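GAF domain-containing protein (Thermoplasma acidophilum, PDB 4MN7) is probably a GAF-fold type II free methionine-R-sulfoxide reductase, reducing the R-sulfoxide of free methionine back to methionine. Local coordinates at residues M11-Q16 with E41-G45. The protein carries 1 engineered substitution. Sequence-based numbering, arbitrary orientation.
Sequences MQAACQ and EAFVG
A glutamine side chain reaches from a helix to a strand's main chain: NE2 of Gln12 donates to the carbonyl O of Phe43 at 2.8 Å, and the N-H points nearly straight at it (163°). The bond lies in the plane of the glutamine amide, yet the donor stands well above the plane of the Phe43 carbonyl. Gln12 gets there with CG anti to its backbone N (chi1 -161°) and a bend at chi2 that brings the amide to the Phe43 carbonyl. Its other branch, OE1, rests against CB of Ala42 at 3.4 Å, while NE2 also brushes CG2 of Val44, so the amide bridges the two inward-facing strand residues. Helix 2-21 here packs on strand 37-44, next to the edge strand 52-53 of the antiparallel GAF-domain sheet; the two short segments run nearly parallel, 24° apart, with their axes 7.1 Å from each other. Strand 37-44 carries a classic beta bulge, in which Glu41 and Ala42 both face Phe30 of the neighbouring strand 27-34. On the side of the helix that faces the strand, CB of Ala42 meets CB of Met11 at 3.8 Å, and the Met11 side chain also touches Val135 and Phe138. One turn on, Cys15 sets CB against CG2 of Val44 at 3.8 Å; its SG lies against CA of Phe43, and the Cys15 side chain also touches Val28 and Phe30. Phe43 N is buried here without a partner in the model, and the CB of Phe43 points away from the helix. Just before Ala42, Glu41 forms a salt bridge through OE1 with Arg8, one helical turn before Gln12.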
loop_
_atom_site.group_PDB
_atom_site.type_symbol
_atom_site.label_atom_id
_atom_site.label_comp_id
_atom_site.label_asym_id
_atom_site.label_seq_id
_atom_site.Cartn_x
_atom_site.Cartn_y
_atom_site.Cartn_z
ATOM N N MET A 11 2.504 -4.344 -2.672
ATOM C CA MET A 11 2.771 -4.168 -4.113
ATOM C C MET A 11 2.194 -5.323 -4.905
ATOM O O MET A 11 1.596 -5.172 -5.974
ATOM C CB MET A 11 4.303 -4.066 -4.377
ATOM C CG MET A 11 4.881 -2.726 -4.000
ATOM S SD MET A 11 6.637 -2.572 -4.462
ATOM C CE MET A 11 7.173 -3.095 -2.950
ATOM N N GLN A 12 2.393 -6.502 -4.377
ATOM C CA GLN A 12 1.811 -7.698 -4.984
ATOM C C GLN A 12 0.280 -7.646 -5.102
ATOM O O GLN A 12 -0.309 -7.872 -6.178
ATOM C CB GLN A 12 2.254 -8.902 -4.156
ATOM C CG GLN A 12 2.119 -10.186 -4.914
ATOM C CD GLN A 12 3.036 -10.226 -6.088
ATOM O OE1 GLN A 12 4.237 -9.966 -5.998
ATOM N NE2 GLN A 12 2.465 -10.532 -7.224
ATOM N N ALA A 13 -0.362 -7.248 -4.009
ATOM C CA ALA A 13 -1.836 -7.048 -3.987
ATOM C C ALA A 13 -2.231 -5.936 -4.978
ATOM O O ALA A 13 -3.220 -6.068 -5.685
ATOM C CB ALA A 13 -2.317 -6.661 -2.592
ATOM N N ALA A 14 -1.439 -4.867 -5.059
ATOM C CA ALA A 14 -1.705 -3.825 -6.081
ATOM C C ALA A 14 -1.619 -4.369 -7.535
ATOM O O ALA A 14 -2.462 -4.075 -8.398
ATOM C CB ALA A 14 -0.784 -2.632 -5.878
ATOM N N CYS A 15 -0.582 -5.144 -7.835
ATOM C CA CYS A 15 -0.482 -5.754 -9.192
ATOM C C CYS A 15 -1.696 -6.662 -9.460
ATOM O O CYS A 15 -2.213 -6.683 -10.519
ATOM C CB CYS A 15 0.807 -6.568 -9.351
ATOM S SG CYS A 15 2.399 -5.709 -9.122
ATOM N N GLN A 16 -2.175 -7.372 -8.449
ATOM C CA GLN A 16 -3.294 -8.276 -8.606
ATOM C C GLN A 16 -4.577 -7.483 -8.873
ATOM O O GLN A 16 -5.299 -7.781 -9.814
ATOM C CB GLN A 16 -3.413 -9.167 -7.338
ATOM C CG GLN A 16 -4.447 -10.301 -7.344
ATOM C CD GLN A 16 -4.359 -11.230 -8.559
ATOM O OE1 GLN A 16 -5.340 -11.387 -9.274
ATOM N NE2 GLN A 16 -3.196 -11.837 -8.796
ATOM N N GLU A 41 10.411 -5.956 -8.184
ATOM C CA GLU A 41 10.155 -6.464 -6.853
ATOM C C GLU A 41 8.765 -7.114 -6.658
ATOM O O GLU A 41 8.531 -7.785 -5.684
ATOM C CB GLU A 41 10.438 -5.404 -5.810
ATOM C CG GLU A 41 11.884 -4.885 -5.866
ATOM C CD GLU A 41 12.888 -5.872 -5.187
ATOM O OE1 GLU A 41 12.492 -6.990 -4.832
ATOM O OE2 GLU A 41 14.060 -5.527 -4.981
ATOM N N ALA A 42 7.864 -6.904 -7.581
ATOM C CA ALA A 42 6.580 -7.569 -7.558
ATOM C C ALA A 42 5.995 -7.500 -8.934
ATOM O O ALA A 42 6.193 -6.498 -9.678
ATOM C CB ALA A 42 5.631 -6.908 -6.537
ATOM N N PHE A 43 5.255 -8.548 -9.287
ATOM C CA PHE A 43 4.476 -8.589 -10.528
ATOM C C PHE A 43 3.388 -9.648 -10.524
ATOM O O PHE A 43 3.500 -10.639 -9.836
ATOM C CB PHE A 43 5.366 -8.927 -11.737
ATOM C CG PHE A 43 5.825 -10.352 -11.762
ATOM C CD1 PHE A 43 6.812 -10.788 -10.881
ATOM C CD2 PHE A 43 5.285 -11.235 -12.655
ATOM C CE1 PHE A 43 7.219 -12.102 -10.868
ATOM C CE2 PHE A 43 5.693 -12.547 -12.685
ATOM C CZ PHE A 43 6.648 -12.995 -11.770
ATOM N N VAL A 44 2.400 -9.462 -11.376
ATOM C CA VAL A 44 1.468 -10.519 -11.708
ATOM C C VAL A 44 1.452 -10.698 -13.183
ATOM O O VAL A 44 1.437 -9.719 -13.956
ATOM C CB VAL A 44 0.039 -10.195 -11.193
ATOM C CG1 VAL A 44 -0.959 -11.221 -11.687
ATOM C CG2 VAL A 44 0.030 -10.250 -9.671
ATOM N N GLY A 45 1.443 -11.967 -13.577
ATOM C CA GLY A 45 1.367 -12.380 -14.983
ATOM C C GLY A 45 2.493 -13.365 -15.299
ATOM O O GLY A 45 3.135 -13.888 -14.396
#